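Local coordinates for protein KLLA0E08119p (Kluyveromyces lactis, PDB 3VA7) that probably makes urea-1-carboxylate from urea, bicarbonate and ATP with biotin as cofactor, this piece holding the carboxylase part of the longer enzyme, at residues A[499-504]-A[1052-1057]; A[611-616]-A[992-997]; A[855-860]-A[985-990]; A[926-931]-A[1062-1067]. All blocks are in the same frame, centred on the assembly; numbering follows the deposited sequence.

Contact 1 of 4, residues A[499-504]-A[1052-1057]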
loop_
_atom_site.group_PDB
_atom_site.type_symbol
_atom_site.label_atom_id
_atom_site.label_comp_id
_atom_site.label_asym_id
_atom_site.label_seq_id
_atom_site.Cartn_x
_atom_site.Cartn_y
_atom_site.Cartn_z
ATOM N N TRP A 499 -13.711 6.436 -8.994
ATOM C CA TRP A 499 -13.604 7.879 -8.765
ATOM C C TRP A 499 -14.627 8.446 -7.746
ATOM O O TRP A 499 -14.323 9.453 -7.062
ATOM C CB TRP A 499 -13.720 8.600 -10.105
ATOM C CG TRP A 499 -13.364 10.009 -10.192
ATOM C CD1 TRP A 499 -14.196 11.033 -10.523
ATOM C CD2 TRP A 499 -12.061 10.583 -10.001
ATOM N NE1 TRP A 499 -13.500 12.258 -10.502
ATOM C CE2 TRP A 499 -12.187 12.000 -10.186
ATOM C CE3 TRP A 499 -10.781 10.045 -9.664
ATOM C CZ2 TRP A 499 -11.100 12.870 -10.071
ATOM C CZ3 TRP A 499 -9.680 10.932 -9.527
ATOM C CH2 TRP A 499 -9.852 12.327 -9.754
ATOM N N ARG A 500 -15.827 7.838 -7.651
ATOM C CA ARG A 500 -16.889 8.294 -6.692
ATOM C C ARG A 500 -16.437 8.095 -5.239
ATOM O O ARG A 500 -16.975 8.730 -4.298
ATOM C CB ARG A 500 -18.242 7.590 -6.934
ATOM C CG ARG A 500 -18.173 6.106 -6.688
ATOM C CD ARG A 500 -19.418 5.328 -7.139
ATOM N NE ARG A 500 -19.282 3.950 -6.669
ATOM C CZ ARG A 500 -18.453 3.037 -7.183
ATOM N NH1 ARG A 500 -17.696 3.319 -8.223
ATOM N NH2 ARG A 500 -18.373 1.838 -6.629
ATOM N N ILE A 501 -15.465 7.203 -5.086
ATOM C CA ILE A 501 -14.851 6.953 -3.814
ATOM C C ILE A 501 -13.602 7.827 -3.617
ATOM O O ILE A 501 -13.136 8.058 -2.486
ATOM C CB ILE A 501 -14.403 5.455 -3.712
ATOM C CG1 ILE A 501 -15.471 4.515 -4.271
ATOM C CG2 ILE A 501 -14.008 5.094 -2.312
ATOM C CD1 ILE A 501 -16.780 4.545 -3.544
ATOM N N GLY A 502 -12.997 8.256 -4.709
ATOM C CA GLY A 502 -11.780 9.039 -4.545
ATOM C C GLY A 502 -10.579 8.140 -4.599
ATOM O O GLY A 502 -9.578 8.412 -3.968
ATOM N N VAL A 503 -10.691 7.073 -5.379
ATOM C CA VAL A 503 -9.541 6.240 -5.716
ATOM C C VAL A 503 -9.172 6.735 -7.106
ATOM O O VAL A 503 -9.981 6.633 -7.986
ATOM C CB VAL A 503 -9.892 4.719 -5.774
ATOM C CG1 VAL A 503 -8.750 3.904 -6.310
ATOM C CG2 VAL A 503 -10.275 4.207 -4.408
ATOM N N PRO A 504 -7.986 7.340 -7.282
ATOM C CA PRO A 504 -7.678 7.843 -8.589
ATOM C C PRO A 504 -7.254 6.705 -9.482
ATOM O O PRO A 504 -6.998 5.581 -8.986
ATOM C CB PRO A 504 -6.539 8.835 -8.326
ATOM C CG PRO A 504 -5.839 8.312 -7.169
ATOM C CD PRO A 504 -6.963 7.741 -6.300
ATOM N N THR A 1052 -7.819 6.676 10.212
ATOM C CA THR A 1052 -8.225 6.649 8.816
ATOM C C THR A 1052 -9.467 5.831 8.625
ATOM O O THR A 1052 -9.608 4.760 9.203
ATOM C CB THR A 1052 -7.114 6.052 7.894
ATOM O OG1 THR A 1052 -7.554 6.147 6.528
ATOM C CG2 THR A 1052 -6.807 4.631 8.261
ATOM N N ALA A 1053 -10.364 6.345 7.815
ATOM C CA ALA A 1053 -11.533 5.598 7.481
ATOM C C ALA A 1053 -11.276 4.893 6.116
ATOM O O ALA A 1053 -12.206 4.730 5.289
ATOM C CB ALA A 1053 -12.705 6.542 7.423
ATOM N N TRP A 1054 -10.022 4.504 5.873
ATOM C CA TRP A 1054 -9.689 3.638 4.741
ATOM C C TRP A 1054 -8.856 2.467 5.198
ATOM O O TRP A 1054 -7.796 2.662 5.765
ATOM C CB TRP A 1054 -8.898 4.418 3.724
ATOM C CG TRP A 1054 -8.275 3.608 2.619
ATOM C CD1 TRP A 1054 -6.996 3.064 2.582
ATOM C CD2 TRP A 1054 -8.879 3.304 1.340
ATOM N NE1 TRP A 1054 -6.785 2.452 1.355
ATOM C CE2 TRP A 1054 -7.923 2.567 0.590
ATOM C CE3 TRP A 1054 -10.150 3.568 0.768
ATOM C CZ2 TRP A 1054 -8.200 2.076 -0.692
ATOM C CZ3 TRP A 1054 -10.404 3.105 -0.525
ATOM C CH2 TRP A 1054 -9.427 2.361 -1.243
ATOM N N ASP A 1055 -9.301 1.259 4.927
ATOM C CA ASP A 1055 -8.672 0.055 5.447
ATOM C C ASP A 1055 -8.152 -0.676 4.197
ATOM O O ASP A 1055 -8.806 -1.583 3.629
ATOM C CB ASP A 1055 -9.742 -0.713 6.250
ATOM C CG ASP A 1055 -9.322 -2.118 6.692
ATOM O OD1 ASP A 1055 -8.163 -2.552 6.421
ATOM O OD2 ASP A 1055 -10.187 -2.820 7.302
ATOM N N LYS A 1056 -6.982 -0.255 3.728
ATOM C CA LYS A 1056 -6.432 -0.766 2.444
ATOM C C LYS A 1056 -6.598 -2.287 2.236
ATOM O O LYS A 1056 -6.957 -2.763 1.175
ATOM C CB LYS A 1056 -4.947 -0.416 2.343
ATOM C CG LYS A 1056 -4.352 -0.846 1.050
ATOM C CD LYS A 1056 -2.925 -0.437 1.003
ATOM C CE LYS A 1056 -2.023 -1.550 1.471
ATOM N NZ LYS A 1056 -0.725 -0.961 1.844
ATOM N N LEU A 1057 -6.294 -3.054 3.261
ATOM C CA LEU A 1057 -6.352 -4.493 3.136
ATOM C C LEU A 1057 -7.641 -5.062 3.763
ATOM O O LEU A 1057 -7.754 -6.297 3.941
ATOM C CB LEU A 1057 -5.139 -5.080 3.837
ATOM C CG LEU A 1057 -3.768 -4.551 3.402
ATOM C CD1 LEU A 1057 -2.608 -5.230 4.233
ATOM C CD2 LEU A 1057 -3.608 -4.807 1.960
#

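Contact 2 of 4, residues A[611-616]-A[992-997]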
loop_
_atom_site.group_PDB
_atom_site.type_symbol
_atom_site.label_atom_id
_atom_site.label_comp_id
_atom_site.label_asym_id
_atom_site.label_seq_id
_atom_site.Cartn_x
_atom_site.Cartn_y
_atom_site.Cartn_z
ATOM N N GLY A 611 -1.076 6.218 -1.400
ATOM C CA GLY A 611 -1.889 5.223 -0.702
ATOM C C GLY A 611 -1.188 3.869 -0.483
ATOM O O GLY A 611 -1.822 2.896 -0.050
ATOM N N ASN A 612 0.115 3.799 -0.761
ATOM C CA ASN A 612 0.880 2.543 -0.660
ATOM C C ASN A 612 0.148 1.396 -1.309
ATOM O O ASN A 612 0.070 0.307 -0.757
ATOM C CB ASN A 612 1.285 2.227 0.780
ATOM C CG ASN A 612 2.214 3.300 1.356
ATOM O OD1 ASN A 612 3.404 3.317 1.060
ATOM N ND2 ASN A 612 1.664 4.217 2.148
ATOM N N MET A 613 -0.364 1.663 -2.503
ATOM C CA MET A 613 -1.275 0.794 -3.185
ATOM C C MET A 613 -0.733 0.385 -4.559
ATOM O O MET A 613 -0.357 1.233 -5.356
ATOM C CB MET A 613 -2.567 1.568 -3.442
ATOM C CG MET A 613 -3.583 1.460 -2.398
ATOM S SD MET A 613 -4.762 2.825 -2.496
ATOM C CE MET A 613 -5.700 2.433 -4.014
ATOM N N GLY A 614 -0.757 -0.899 -4.871
ATOM C CA GLY A 614 -0.517 -1.306 -6.243
ATOM C C GLY A 614 0.952 -1.255 -6.557
ATOM O O GLY A 614 1.776 -1.084 -5.663
ATOM N N GLY A 615 1.277 -1.433 -7.833
ATOM C CA GLY A 615 2.677 -1.419 -8.301
ATOM C C GLY A 615 3.581 -2.430 -7.631
ATOM O O GLY A 615 3.156 -3.519 -7.271
ATOM N N TYR A 616 4.852 -2.078 -7.522
ATOM C CA TYR A 616 5.812 -2.838 -6.731
ATOM C C TYR A 616 5.664 -2.456 -5.246
ATOM O O TYR A 616 6.210 -1.460 -4.734
ATOM C CB TYR A 616 7.244 -2.652 -7.224
ATOM C CG TYR A 616 8.175 -3.583 -6.512
ATOM C CD1 TYR A 616 8.258 -4.947 -6.871
ATOM C CD2 TYR A 616 8.943 -3.128 -5.435
ATOM C CE1 TYR A 616 9.096 -5.808 -6.178
ATOM C CE2 TYR A 616 9.775 -3.972 -4.740
ATOM C CZ TYR A 616 9.856 -5.308 -5.110
ATOM O OH TYR A 616 10.705 -6.126 -4.382
ATOM N N VAL A 992 -10.415 14.269 0.892
ATOM C CA VAL A 992 -9.906 14.081 -0.469
ATOM C C VAL A 992 -9.120 12.766 -0.349
ATOM O O VAL A 992 -8.431 12.531 0.663
ATOM C CB VAL A 992 -9.137 15.371 -0.775
ATOM C CG1 VAL A 992 -7.698 15.371 -0.326
ATOM C CG2 VAL A 992 -9.414 15.946 -2.080
ATOM N N PHE A 993 -9.359 11.847 -1.287
ATOM C CA PHE A 993 -8.662 10.528 -1.399
ATOM C C PHE A 993 -9.201 9.466 -0.528
ATOM O O PHE A 993 -9.634 9.714 0.577
ATOM C CB PHE A 993 -7.123 10.600 -1.186
ATOM C CG PHE A 993 -6.448 11.585 -2.105
ATOM C CD1 PHE A 993 -6.136 12.861 -1.662
ATOM C CD2 PHE A 993 -6.200 11.247 -3.462
ATOM C CE1 PHE A 993 -5.569 13.788 -2.535
ATOM C CE2 PHE A 993 -5.639 12.156 -4.339
ATOM C CZ PHE A 993 -5.311 13.434 -3.883
ATOM N N LEU A 994 -9.044 8.255 -1.031
ATOM C CA LEU A 994 -9.409 7.007 -0.387
ATOM C C LEU A 994 -10.613 7.102 0.565
ATOM O O LEU A 994 -10.511 6.889 1.756
ATOM C CB LEU A 994 -8.176 6.385 0.233
ATOM C CG LEU A 994 -6.914 6.461 -0.662
ATOM C CD1 LEU A 994 -5.704 5.929 0.131
ATOM C CD2 LEU A 994 -7.005 5.761 -1.996
ATOM N N GLY A 995 -11.763 7.445 0.012
ATOM C CA GLY A 995 -12.997 7.444 0.785
ATOM C C GLY A 995 -13.107 8.454 1.929
ATOM O O GLY A 995 -14.012 8.331 2.805
ATOM N N SER A 996 -12.194 9.430 1.911
ATOM C CA SER A 996 -12.251 10.572 2.771
ATOM C C SER A 996 -13.591 11.253 2.638
ATOM O O SER A 996 -13.934 11.697 1.538
ATOM C CB SER A 996 -11.195 11.583 2.372
ATOM O OG SER A 996 -9.915 11.138 2.755
ATOM N N PRO A 997 -14.313 11.430 3.763
ATOM C CA PRO A 997 -15.691 11.940 3.700
ATOM C C PRO A 997 -15.782 13.429 3.623
ATOM O O PRO A 997 -14.863 14.101 4.055
ATOM C CB PRO A 997 -16.299 11.487 5.024
ATOM C CG PRO A 997 -15.094 11.477 5.945
ATOM C CD PRO A 997 -13.904 11.058 5.123
#

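Contact 3 of 4, residues A[855-860]-A[985-990]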
loop_
_atom_site.group_PDB
_atom_site.type_symbol
_atom_site.label_atom_id
_atom_site.label_comp_id
_atom_site.label_asym_id
_atom_site.label_seq_id
_atom_site.Cartn_x
_atom_site.Cartn_y
_atom_site.Cartn_z
ATOM N N LEU A 855 -26.765 28.042 -4.625
ATOM C CA LEU A 855 -25.495 27.660 -3.965
ATOM C C LEU A 855 -25.698 27.599 -2.418
ATOM O O LEU A 855 -25.553 28.586 -1.674
ATOM C CB LEU A 855 -24.294 28.520 -4.428
ATOM C CG LEU A 855 -24.041 28.812 -5.949
ATOM C CD1 LEU A 855 -22.769 29.663 -6.193
ATOM C CD2 LEU A 855 -24.041 27.574 -6.905
ATOM N N GLU A 856 -26.059 26.401 -1.970
ATOM C CA GLU A 856 -26.818 26.227 -0.753
ATOM C C GLU A 856 -26.884 24.731 -0.416
ATOM O O GLU A 856 -26.937 23.864 -1.328
ATOM C CB GLU A 856 -28.232 26.704 -1.000
ATOM C CG GLU A 856 -29.035 26.902 0.232
ATOM C CD GLU A 856 -28.802 28.276 0.818
ATOM O OE1 GLU A 856 -29.627 28.680 1.684
ATOM O OE2 GLU A 856 -27.803 28.946 0.398
ATOM N N PHE A 857 -26.870 24.418 0.873
ATOM C CA PHE A 857 -27.001 23.063 1.261
ATOM C C PHE A 857 -28.448 22.906 1.667
ATOM O O PHE A 857 -29.058 23.858 2.181
ATOM C CB PHE A 857 -26.082 22.701 2.413
ATOM C CG PHE A 857 -26.486 21.459 3.101
ATOM C CD1 PHE A 857 -26.156 20.228 2.574
ATOM C CD2 PHE A 857 -27.256 21.517 4.266
ATOM C CE1 PHE A 857 -26.543 19.059 3.206
ATOM C CE2 PHE A 857 -27.692 20.337 4.914
ATOM C CZ PHE A 857 -27.345 19.099 4.379
ATOM N N ASP A 858 -28.956 21.689 1.436
ATOM C CA ASP A 858 -30.295 21.252 1.736
ATOM C C ASP A 858 -30.222 19.721 1.706
ATOM O O ASP A 858 -29.954 19.145 0.659
ATOM C CB ASP A 858 -31.250 21.799 0.653
ATOM C CG ASP A 858 -32.688 21.339 0.844
ATOM O OD1 ASP A 858 -33.607 21.973 0.269
ATOM O OD2 ASP A 858 -32.896 20.321 1.536
ATOM N N LEU A 859 -30.423 19.065 2.846
ATOM C CA LEU A 859 -30.424 17.601 2.889
ATOM C C LEU A 859 -31.279 16.914 1.820
ATOM O O LEU A 859 -30.899 15.837 1.341
ATOM C CB LEU A 859 -30.912 17.090 4.228
ATOM C CG LEU A 859 -29.978 16.363 5.196
ATOM C CD1 LEU A 859 -30.787 15.811 6.335
ATOM C CD2 LEU A 859 -29.204 15.270 4.528
ATOM N N ASN A 860 -32.432 17.499 1.455
ATOM C CA ASN A 860 -33.310 16.849 0.485
ATOM C C ASN A 860 -32.631 16.568 -0.859
ATOM O O ASN A 860 -32.759 15.462 -1.437
ATOM C CB ASN A 860 -34.589 17.644 0.296
ATOM C CG ASN A 860 -35.601 17.372 1.405
ATOM O OD1 ASN A 860 -35.786 16.230 1.861
ATOM N ND2 ASN A 860 -36.231 18.431 1.868
ATOM N N MET A 985 -23.182 13.935 9.097
ATOM C CA MET A 985 -23.678 13.097 8.016
ATOM C C MET A 985 -22.740 13.155 6.790
ATOM O O MET A 985 -22.523 14.253 6.208
ATOM C CB MET A 985 -25.086 13.503 7.602
ATOM C CG MET A 985 -25.593 12.609 6.439
ATOM S SD MET A 985 -27.372 12.600 6.199
ATOM C CE MET A 985 -27.889 11.401 7.416
ATOM N N VAL A 986 -22.182 11.994 6.416
ATOM C CA VAL A 986 -21.390 11.902 5.185
ATOM C C VAL A 986 -22.246 12.252 3.958
ATOM O O VAL A 986 -23.308 11.641 3.727
ATOM C CB VAL A 986 -20.858 10.501 5.015
ATOM C CG1 VAL A 986 -19.937 10.436 3.854
ATOM C CG2 VAL A 986 -20.214 10.088 6.283
ATOM N N LEU A 987 -21.825 13.242 3.183
ATOM C CA LEU A 987 -22.576 13.592 1.982
ATOM C C LEU A 987 -22.004 13.013 0.677
ATOM O O LEU A 987 -22.748 12.860 -0.301
ATOM C CB LEU A 987 -22.707 15.099 1.863
ATOM C CG LEU A 987 -23.396 15.782 3.048
ATOM C CD1 LEU A 987 -23.399 17.315 2.899
ATOM C CD2 LEU A 987 -24.804 15.204 3.284
ATOM N N GLY A 988 -20.691 12.725 0.668
ATOM C CA GLY A 988 -19.929 12.181 -0.477
ATOM C C GLY A 988 -18.568 11.599 -0.030
ATOM O O GLY A 988 -18.148 11.821 1.102
ATOM N N LEU A 989 -17.893 10.835 -0.883
ATOM C CA LEU A 989 -16.582 10.255 -0.542
ATOM C C LEU A 989 -15.461 10.787 -1.410
ATOM O O LEU A 989 -15.670 11.276 -2.520
ATOM C CB LEU A 989 -16.618 8.746 -0.643
ATOM C CG LEU A 989 -17.733 7.996 0.089
ATOM C CD1 LEU A 989 -17.551 6.524 -0.097
ATOM C CD2 LEU A 989 -17.800 8.296 1.569
ATOM N N GLY A 990 -14.251 10.712 -0.888
ATOM C CA GLY A 990 -13.021 11.174 -1.575
ATOM C C GLY A 990 -12.774 12.651 -1.460
ATOM O O GLY A 990 -12.327 13.265 -2.416
#

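Contact 4 of 4, residues A[926-931]-A[1062-1067]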
loop_
_atom_site.group_PDB
_atom_site.type_symbol
_atom_site.label_atom_id
_atom_site.label_comp_id
_atom_site.label_asym_id
_atom_site.label_seq_id
_atom_site.Cartn_x
_atom_site.Cartn_y
_atom_site.Cartn_z
ATOM N N LYS A 926 -25.235 3.908 8.493
ATOM C CA LYS A 926 -24.253 3.431 9.513
ATOM C C LYS A 926 -23.691 4.574 10.394
ATOM O O LYS A 926 -23.285 5.620 9.889
ATOM C CB LYS A 926 -23.095 2.600 8.909
ATOM C CG LYS A 926 -23.529 1.300 8.229
ATOM C CD LYS A 926 -22.362 0.384 7.848
ATOM C CE LYS A 926 -22.734 -0.543 6.651
ATOM N NZ LYS A 926 -22.569 0.128 5.260
ATOM N N ILE A 927 -23.718 4.362 11.706
ATOM C CA ILE A 927 -23.259 5.353 12.728
ATOM C C ILE A 927 -21.916 4.928 13.273
ATOM O O ILE A 927 -21.802 3.895 13.930
ATOM C CB ILE A 927 -24.247 5.473 13.959
ATOM C CG1 ILE A 927 -25.667 5.789 13.490
ATOM C CG2 ILE A 927 -23.787 6.537 14.934
ATOM C CD1 ILE A 927 -26.686 5.375 14.497
ATOM N N PHE A 928 -20.916 5.734 12.964
ATOM C CA PHE A 928 -19.551 5.498 13.391
ATOM C C PHE A 928 -19.230 6.404 14.583
ATOM O O PHE A 928 -19.415 7.638 14.503
ATOM C CB PHE A 928 -18.583 5.821 12.227
ATOM C CG PHE A 928 -18.525 4.748 11.141
ATOM C CD1 PHE A 928 -19.550 4.621 10.216
ATOM C CD2 PHE A 928 -17.458 3.851 11.080
ATOM C CE1 PHE A 928 -19.526 3.600 9.200
ATOM C CE2 PHE A 928 -17.426 2.831 10.078
ATOM C CZ PHE A 928 -18.468 2.728 9.125
ATOM N N LYS A 929 -18.725 5.809 15.667
ATOM C CA LYS A 929 -18.167 6.586 16.767
ATOM C C LYS A 929 -16.647 6.452 16.812
ATOM O O LYS A 929 -16.090 5.350 17.089
ATOM C CB LYS A 929 -18.803 6.146 18.088
ATOM C CG LYS A 929 -20.119 6.887 18.320
ATOM C CD LYS A 929 -21.040 6.139 19.218
ATOM C CE LYS A 929 -22.370 6.907 19.279
ATOM N NZ LYS A 929 -23.320 6.120 20.119
ATOM N N LEU A 930 -15.971 7.562 16.537
ATOM C CA LEU A 930 -14.552 7.504 16.252
ATOM C C LEU A 930 -13.723 8.356 17.223
ATOM O O LEU A 930 -14.058 9.539 17.454
ATOM C CB LEU A 930 -14.332 7.995 14.805
ATOM C CG LEU A 930 -14.923 7.182 13.626
ATOM C CD1 LEU A 930 -14.447 7.743 12.336
ATOM C CD2 LEU A 930 -14.494 5.710 13.722
ATOM N N PRO A 931 -12.624 7.793 17.769
ATOM C CA PRO A 931 -11.807 8.532 18.723
ATOM C C PRO A 931 -11.089 9.670 18.041
ATOM O O PRO A 931 -10.545 9.483 16.968
ATOM C CB PRO A 931 -10.761 7.503 19.165
ATOM C CG PRO A 931 -10.712 6.534 18.055
ATOM C CD PRO A 931 -12.032 6.485 17.438
ATOM N N HIS A 1062 -14.300 -4.572 11.794
ATOM C CA HIS A 1062 -15.565 -3.856 11.487
ATOM C C HIS A 1062 -16.354 -4.726 10.514
ATOM O O HIS A 1062 -15.824 -5.655 9.941
ATOM C CB HIS A 1062 -15.307 -2.472 10.850
ATOM C CG HIS A 1062 -14.343 -2.541 9.707
ATOM N ND1 HIS A 1062 -14.716 -2.979 8.448
ATOM C CD2 HIS A 1062 -12.996 -2.356 9.661
ATOM C CE1 HIS A 1062 -13.641 -3.038 7.678
ATOM N NE2 HIS A 1062 -12.589 -2.652 8.385
ATOM N N PRO A 1063 -17.613 -4.409 10.284
ATOM C CA PRO A 1063 -18.252 -5.283 9.295
ATOM C C PRO A 1063 -18.281 -4.711 7.870
ATOM O O PRO A 1063 -19.255 -4.931 7.176
ATOM C CB PRO A 1063 -19.685 -5.358 9.825
ATOM C CG PRO A 1063 -19.932 -3.900 10.357
ATOM C CD PRO A 1063 -18.568 -3.460 10.916
ATOM N N ILE A 1064 -17.286 -3.940 7.432
ATOM C CA ILE A 1064 -17.334 -3.369 6.041
ATOM C C ILE A 1064 -16.507 -4.230 5.125
ATOM O O ILE A 1064 -15.403 -4.627 5.485
ATOM C CB ILE A 1064 -16.840 -1.902 5.926
ATOM C CG1 ILE A 1064 -17.430 -1.038 7.042
ATOM C CG2 ILE A 1064 -17.176 -1.306 4.581
ATOM C CD1 ILE A 1064 -18.824 -1.399 7.457
ATOM N N ASP A 1065 -17.062 -4.498 3.948
ATOM C CA ASP A 1065 -16.511 -5.465 2.998
ATOM C C ASP A 1065 -15.542 -4.880 1.959
ATOM O O ASP A 1065 -14.859 -5.623 1.261
ATOM C CB ASP A 1065 -17.665 -6.215 2.314
ATOM C CG ASP A 1065 -18.355 -7.215 3.264
ATOM O OD1 ASP A 1065 -17.666 -7.852 4.139
ATOM O OD2 ASP A 1065 -19.596 -7.369 3.139
ATOM N N HIS A 1066 -15.486 -3.556 1.842
ATOM C CA HIS A 1066 -14.443 -2.922 1.031
ATOM C C HIS A 1066 -13.562 -1.933 1.833
ATOM O O HIS A 1066 -13.918 -1.585 2.969
ATOM C CB HIS A 1066 -15.078 -2.261 -0.172
ATOM C CG HIS A 1066 -16.409 -1.697 0.112
ATOM N ND1 HIS A 1066 -17.570 -2.266 -0.369
ATOM C CD2 HIS A 1066 -16.781 -0.616 0.839
ATOM C CE1 HIS A 1066 -18.602 -1.548 0.043
ATOM N NE2 HIS A 1066 -18.151 -0.545 0.780
ATOM N N PRO A 1067 -12.444 -1.452 1.239
ATOM C CA PRO A 1067 -11.546 -0.504 1.946
ATOM C C PRO A 1067 -12.181 0.804 2.426
ATOM O O PRO A 1067 -11.809 1.293 3.487
ATOM C CB PRO A 1067 -10.448 -0.196 0.915
ATOM C CG PRO A 1067 -10.544 -1.249 -0.117
ATOM C CD PRO A 1067 -11.990 -1.696 -0.146
#

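Contact 1 of 4, residues A[499-504]-A[1052-1057]
The carboxyltransferase domain is built from an A and B part and a C and D part, and here Val503 and Ile501 of the first meet the indole of Trp1054 from the second. The contact is a small apolar one with no hydrogen bond across it. CG2 of Val503 lies 3.8 Å from CH2 of Trp1054, at the far corner of the six-membered ring, and the two side chains stand nearly perpendicular. Ile501 comes more loosely: its CG2 lies near the ring plane, at the edge, 4.5 Å from CZ3 of Trp1054. CG of Trp1054 is anti to the backbone N (chi1 170°), which sends the indole out toward the 499-504 loop. The root of the indole is held by an ST turn in which Trp1054 N donates to Thr1052 OG1 over 3.0 Å, and the same hydroxyl is bonded to Asn1036 O. On the other side of the contact, CD1 of Ile501 lies 3.9 Å above the guanidinium plane of Arg500, toward its rim, and Arg500 carries a salt bridge to Glu882. Gly502, at positive phi, turns the chain between the two residues that touch Trp1054. Trp499 gives NE1 to the carbonyl of Tyr731, a residue of the biotin pocket. Trp1054 is further packed by Tyr601, Leu994 and Pro1067. The 499-504 loop runs between strand 488-490 and helix 511-520, whereas Trp1054 belongs to the long connection from strand 1045-1049 to strand 1075-1081.

Contact 2 of 4, residues A[611-616]-A[992-997]
Several groups gather round Ser996 OG: it is bonded to Asn1036 N, and the carbonyl oxygens of Val992, Phe993 and Ile1034 all lie within reach of the hydroxyl. The backbone N of Ser996 donates to Phe993 O over 2.9 Å and closes a type I' turn from Phe993 to Ser996, with Leu994 and Gly995 both at positive phi. The turn presents Leu994 to the 611-616 loop. CD2 of Leu994 meets chiefly Met613 SD, at 3.7 Å, while CD1 of Leu994 lies 4.0 Å from Gly611 CA. The leucine and methionine side chains run alongside one another, head to tail, and a bend at chi3 of Met613 (71°) brings CE to 4.1 Å from Leu994 CD2. Gly611, having no side chain, lets the leucine methyl come up to its CA. With an alanine in place of Leu994 both branches would be gone, which would probably open a gap beside Met613 SD and Gly611 CA, leave the methionine end freer to turn and take packing from Trp1054. Asn612 and Met613 form a G1 beta bulge, and Val992, preceded by a cis peptide, belongs to the urea pocket. The contact thus joins the loop between strands 587-592 and 626-628 to the turn linking strands 984-989 and 997-1001.

Contact 3 of 4, residues A[855-860]-A[985-990]
Leu987, Leu859 and Phe857 bring most of the buried surface to this meeting of a helix start with a strand of the C and D part of the carboxyltransferase domain. Leu987 turns one methyl to the ring of Phe857: CD1 of Leu987 is 3.6 Å from CE1 of Phe857 and approaches at a slant, with ring atom CD1 slightly farther off. The phenyl is carried to the strand because CG of Phe857 stands anti to its backbone N (chi1 162°). One face of this ring, toward its rim, has the backbone N of Leu859 3.4 Å above the plane. Leu859 makes the second meeting, in which its CD2 lies 3.6 Å from SD of Met985, the leucine lying roughly square to the methionine. Met985 and Leu987, two residues apart, both point toward the 855-860 segment, and each receives one residue from it. Asp858 starts helix 859-875 as its N-cap: OD2 of Asp858 accepts from Asn860 N over 2.9 Å, met from above the carboxylate plane, 37° out of it. Val1000 and Tyr1031 of the same sheet add to the packing round Phe857 and Leu987, while helix 1109-1117 touches Leu859 through His1109 and Tyr1112. Across the contact itself there are only carbon and sulfur meetings, so helix and strand are joined here by apolar packing, while the polar cap of Asp858 satisfies the amide of Asn860 at the helix start, apart from that packing.

Contact 4 of 4, residues A[926-931]-A[1062-1067]
Phe928 meets Ile1064 at the rim of its ring: CZ of Phe928 is 4.4 Å from CG1 of Ile1064, which lies near the ring plane. A second flat group, the imidazole of His1062, is also used at its edge. Its ND1 accepts from Ile1064 N over 2.9 Å, with an N-H...N angle of 154° and the donor only 5° out of the ring plane. NE2 of the same ring is bonded to Asp1055 OD2, so both nitrogens are engaged and the rotation of the imidazole is fixed; a proton on NE2 would be consistent with this pairing. Phe928 and Lys926 sit on strand 922-934, which in the mixed sheet of this domain pairs in parallel with strand 1075-1081 and antiparallel with strand 1101-1108. The 1062-1067 loop lies against it through Ile1064. CD1 of Ile1064 rests 4.0 Å from CD of Lys926 and almost as close to CE, the two side chains passing alongside with their ends pointing opposite ways. It is thus the aliphatic part of the lysine that packs, and a bend at chi4 (83°) turns NZ of Lys926 off the line of its chain.

Overall arrangement
Contacts 1 and 2 are nearly one site, their centres about 5 Å apart: Ile501 O and Gly995 N are probably hydrogen-bonded (2.9 Å), as are Gly502 O and Leu994 N (3.0 Å), and Trp1054 packs on Leu994. Contact 4, its centre about 13 Å from that of contact 1, adjoins it through a probable bond from Asp1055 N to Pro1067 O, but does not touch contact 2. Contact 3 is more remote, its centre about 19 Å from that of contact 1, yet the strand it uses runs on through Leu989 to the Arg500 carbonyl and to the turn of contact 2. That turn begins at Val992 of the urea pocket, and the Leu994 side chain is about 12 Å from both bound urea and biotin.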